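Local coordinates for protein cellulase (Soil metagenome, PDB 5I2U) that probably hydrolyses the beta-1,4-glucosidic bonds of cellulose as a halotolerant glycoside hydrolase of family 5, at residues A[229-232]-A[233-237]; A[271-274]-A[275-279]. All coordinates share one frame; numbering follows the deposited sequence.

Both interactions sit on neighbouring outer helices of the closed eight-stranded parallel barrel, their centres about 12 Å apart on the same side of the chain's centre. Interaction 1 comes first along the chain and forms the opening turns of helix 230-241, between strands 217-224 and 246-252. Interaction 2 follows at the end of helix 264-276, just before strand 281-286. The two helices are joined by Asp237, whose OD1 forms a salt bridge with Arg277 NE at 2.7 Å and whose OD2 probably accepts a hydrogen bond from Trp273 NE1. Trp273 also packs on Thr236 CG2, so the middle of helix 230-241 is fastened to the C-terminal end of helix 264-276, joining two consecutive beta-alpha-beta units of the barrel.

Interaction 1 of 2, residues A[229-232]-A[233-237]; sequences EAWL and RDRTD
Leu232 O is shared by two donors of one residue, Thr236: the hydroxyl OG1 donates to it at 2.8 Å and the amide N at 2.9 Å. The two arrive from opposite faces of the carbonyl plane, the amide well above it. With OG1 anti to its own carbonyl carbon (chi1 -62°), the threonine hydroxyl folds back over the preceding turn. A threonine suits this buried place because its one polar group is satisfied by the helix itself, while its side chain also packs on Met221 of strand 217-224. Ordinary helical bonds satisfy the carbonyls before it: Arg235 N gives Trp231 O a short, almost straight bond of 2.7 Å, and Asp234 N bonds to Ala230 O.

Arg235 runs alongside Trp231, with NH1 at the edge of the indole. Trp231 CZ3 in turn lies over the centre of one guanidinium face, 3.9 Å from Arg235 CZ, yet the two planes stand 60° apart, so this is no parallel stack; NH1 is held by Gln201 O. Arg233, its chain bent at chi3, brings its NH2 to 3.5 Å from Ala230 CB, where the small alanine lets the guanidinium lie close to the backbone, and it also makes a cation-pi contact with Tyr270. Leu232 turns into the barrel wall, against Met221 and Phe223. This is the amphipathic first part of an outer helix in a beta-alpha-beta unit of a TIM barrel, with i to i+4 bonds from the amides of Asp234, Arg235 and Thr236 to Ala230, Trp231 and Leu232 O.

Interaction 2 of 2, residues A[271-274]-A[275-279]; sequences VDWM and ESRKI
Trp273 O takes two hydrogen bonds, from Ser276 OG and from Arg277 N, both at 3.1 Å and both from the same face of the carbonyl plane. The serine reaches it with OG between its own N and carbonyl carbon (chi1 77°), a setting that suits a small hydroxyl residue in the last turn of a helix. One residue on, Met274 O accepts from Ile279 N at 2.9 Å, a bond spanning five residues that closes the helix as Lys278 takes a positive phi of 51°. Inside it, Lys278 N makes a weak bond of 3.2 Å to Glu275 O.

The indole of Trp273 gives one face to two residues beyond it. Arg277 CG lies over the five-membered ring and Ile279 CD1 over the six-membered ring, each a CH-pi contact of 4.2 Å to the centroid. The bend of Arg277 at chi2 (-68°) turns its guanidinium to the CD1-NE1 side of the pyrrole ring, where Trp273 CD1 sits over the centre of one guanidinium face, 3.6 Å from Arg277 CZ, with the planes steeply inclined. Asp237 of helix 230-241 is the outside partner of both polar ends. Were Trp273 replaced by an alanine, Ile279 CD1 and the arginine chain would probably lose their aromatic support, and Asp237 its indole donor.

Met274 CB meets Ile279 CB at 4.0 Å, the two side chains crossing at about a right angle. Glu275 lies alongside Val271, its CG 4.1 Å from Val271 CG1, while its carboxylate bonds to Arg57 and Trp281. The whole is a Schellman motif with a hydrophobic contact across it, ending an outer helix of the TIM barrel just ahead of its eighth strand, 281-286.

Interaction 1 of 2, residues A[229-232]-A[233-237]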
# COMPACT_ATOMS: atom_id res chain seq x y z
N GLU A 229 6.83 8.20 -16.81
CA GLU A 229 6.53 7.72 -18.16
C GLU A 229 6.77 6.21 -18.31
O GLU A 229 6.96 5.49 -17.31
CB GLU A 229 7.34 8.55 -19.17
CG GLU A 229 6.96 10.02 -19.13
CD GLU A 229 7.70 10.86 -20.15
OE1 GLU A 229 8.75 10.41 -20.68
OE2 GLU A 229 7.23 11.99 -20.40
N ALA A 230 6.73 5.72 -19.55
CA ALA A 230 6.80 4.28 -19.88
C ALA A 230 7.99 3.50 -19.33
O ALA A 230 7.87 2.31 -19.06
CB ALA A 230 6.71 4.09 -21.39
N TRP A 231 9.13 4.16 -19.15
CA TRP A 231 10.33 3.51 -18.61
C TRP A 231 10.07 2.69 -17.33
O TRP A 231 10.54 1.55 -17.22
CB TRP A 231 11.46 4.51 -18.38
CG TRP A 231 11.17 5.63 -17.42
CD1 TRP A 231 10.65 6.86 -17.72
CD2 TRP A 231 11.42 5.64 -16.00
NE1 TRP A 231 10.55 7.63 -16.58
CE2 TRP A 231 11.01 6.90 -15.52
CE3 TRP A 231 11.94 4.70 -15.10
CZ2 TRP A 231 11.11 7.25 -14.16
CZ3 TRP A 231 12.04 5.05 -13.75
CH2 TRP A 231 11.63 6.32 -13.30
N LEU A 232 9.27 3.25 -16.41
CA LEU A 232 9.01 2.62 -15.12
C LEU A 232 8.24 1.29 -15.25
O LEU A 232 8.51 0.33 -14.51
CB LEU A 232 8.30 3.60 -14.18
CG LEU A 232 8.00 3.19 -12.73
CD1 LEU A 232 9.20 2.56 -12.04
CD2 LEU A 232 7.51 4.39 -11.93
N ARG A 233 7.28 1.25 -16.18
CA ARG A 233 6.57 0.01 -16.53
C ARG A 233 7.51 -1.05 -17.14
O ARG A 233 7.38 -2.24 -16.85
CB ARG A 233 5.45 0.28 -17.51
CG ARG A 233 4.30 1.10 -16.96
CD ARG A 233 3.10 1.04 -17.91
NE ARG A 233 3.35 1.76 -19.17
CZ ARG A 233 3.11 3.06 -19.38
NH1 ARG A 233 2.60 3.85 -18.44
NH2 ARG A 233 3.39 3.58 -20.58
N ASP A 234 8.43 -0.58 -17.99
CA ASP A 234 9.41 -1.45 -18.66
C ASP A 234 10.42 -2.00 -17.66
O ASP A 234 10.73 -3.21 -17.68
CB ASP A 234 10.16 -0.69 -19.77
CG ASP A 234 9.27 -0.29 -20.93
OD1 ASP A 234 8.33 -1.05 -21.27
OD2 ASP A 234 9.53 0.76 -21.54
N ARG A 235 10.93 -1.12 -16.80
CA ARG A 235 11.77 -1.53 -15.68
C ARG A 235 11.07 -2.55 -14.78
O ARG A 235 11.67 -3.56 -14.40
CB ARG A 235 12.17 -0.34 -14.83
CG ARG A 235 13.11 -0.71 -13.70
CD ARG A 235 13.50 0.51 -12.90
NE ARG A 235 14.37 1.40 -13.65
CZ ARG A 235 14.91 2.51 -13.17
NH1 ARG A 235 14.67 2.90 -11.91
NH2 ARG A 235 15.69 3.26 -13.95
N THR A 236 9.80 -2.30 -14.46
CA THR A 236 9.04 -3.22 -13.61
C THR A 236 8.86 -4.58 -14.30
O THR A 236 9.07 -5.61 -13.67
CB THR A 236 7.68 -2.61 -13.19
OG1 THR A 236 7.93 -1.42 -12.41
CG2 THR A 236 6.87 -3.58 -12.35
N ASP A 237 8.47 -4.57 -15.58
CA ASP A 237 8.35 -5.81 -16.36
C ASP A 237 9.65 -6.62 -16.40
O ASP A 237 9.64 -7.85 -16.20
CB ASP A 237 7.90 -5.52 -17.80
CG ASP A 237 6.39 -5.34 -17.94
OD1 ASP A 237 5.61 -5.90 -17.13
OD2 ASP A 237 5.97 -4.66 -18.90

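Interaction 2 of 2, residues A[271-274]-A[275-279]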
# COMPACT_ATOMS: atom_id res chain seq x y z
N VAL A 271 -3.24 1.32 -15.33
CA VAL A 271 -4.19 0.34 -14.80
C VAL A 271 -4.36 -0.86 -15.74
O VAL A 271 -4.35 -2.01 -15.29
CB VAL A 271 -5.56 0.96 -14.45
CG1 VAL A 271 -6.57 -0.12 -14.05
CG2 VAL A 271 -5.39 1.94 -13.30
N ASP A 272 -4.48 -0.60 -17.04
CA ASP A 272 -4.60 -1.68 -18.03
C ASP A 272 -3.36 -2.56 -18.05
O ASP A 272 -3.47 -3.79 -18.14
CB ASP A 272 -4.89 -1.11 -19.44
CG ASP A 272 -6.36 -0.68 -19.62
OD1 ASP A 272 -7.21 -0.96 -18.75
OD2 ASP A 272 -6.66 -0.08 -20.66
N TRP A 273 -2.19 -1.94 -17.95
CA TRP A 273 -0.92 -2.65 -17.87
C TRP A 273 -0.86 -3.54 -16.62
O TRP A 273 -0.51 -4.71 -16.71
CB TRP A 273 0.26 -1.66 -17.92
CG TRP A 273 1.55 -2.25 -17.50
CD1 TRP A 273 2.35 -3.08 -18.23
CD2 TRP A 273 2.22 -2.04 -16.25
NE1 TRP A 273 3.47 -3.40 -17.50
CE2 TRP A 273 3.41 -2.78 -16.28
CE3 TRP A 273 1.91 -1.31 -15.09
CZ2 TRP A 273 4.31 -2.81 -15.20
CZ3 TRP A 273 2.78 -1.33 -14.03
CH2 TRP A 273 3.98 -2.07 -14.09
N MET A 274 -1.23 -2.99 -15.46
CA MET A 274 -1.27 -3.78 -14.23
C MET A 274 -2.28 -4.93 -14.28
O MET A 274 -2.00 -6.02 -13.77
CB MET A 274 -1.58 -2.89 -13.02
CG MET A 274 -0.44 -1.97 -12.62
SD MET A 274 -0.80 -1.04 -11.13
CE MET A 274 -2.05 0.09 -11.73
N GLU A 275 -3.44 -4.70 -14.89
CA GLU A 275 -4.47 -5.72 -14.96
C GLU A 275 -4.03 -6.90 -15.84
O GLU A 275 -4.30 -8.05 -15.49
CB GLU A 275 -5.79 -5.14 -15.42
CG GLU A 275 -6.43 -4.17 -14.43
CD GLU A 275 -6.92 -4.82 -13.15
OE1 GLU A 275 -7.41 -5.96 -13.20
OE2 GLU A 275 -6.81 -4.19 -12.08
N SER A 276 -3.34 -6.62 -16.95
CA SER A 276 -2.82 -7.68 -17.81
C SER A 276 -1.67 -8.45 -17.15
O SER A 276 -1.53 -9.64 -17.37
CB SER A 276 -2.40 -7.14 -19.19
OG SER A 276 -1.16 -6.46 -19.14
N ARG A 277 -0.88 -7.76 -16.31
CA ARG A 277 0.16 -8.41 -15.48
C ARG A 277 -0.36 -9.00 -14.16
O ARG A 277 0.43 -9.57 -13.42
CB ARG A 277 1.29 -7.43 -15.14
CG ARG A 277 1.95 -6.73 -16.31
CD ARG A 277 2.73 -7.68 -17.19
NE ARG A 277 3.39 -6.95 -18.27
CZ ARG A 277 2.80 -6.50 -19.38
NH1 ARG A 277 1.50 -6.70 -19.61
NH2 ARG A 277 3.53 -5.84 -20.28
N LYS A 278 -1.65 -8.88 -13.85
CA LYS A 278 -2.19 -9.30 -12.54
C LYS A 278 -1.41 -8.73 -11.34
O LYS A 278 -1.16 -9.42 -10.36
CB LYS A 278 -2.27 -10.84 -12.44
CG LYS A 278 -3.24 -11.48 -13.43
CD LYS A 278 -3.76 -12.83 -12.93
CE LYS A 278 -4.76 -13.45 -13.90
NZ LYS A 278 -4.12 -13.82 -15.20
N ILE A 279 -1.02 -7.45 -11.45
CA ILE A 279 -0.33 -6.71 -10.39
C ILE A 279 -1.39 -6.03 -9.53
O ILE A 279 -2.30 -5.37 -10.06
CB ILE A 279 0.59 -5.61 -10.98
CG1 ILE A 279 1.78 -6.24 -11.70
CG2 ILE A 279 1.06 -4.64 -9.90
CD1 ILE A 279 2.52 -5.29 -12.62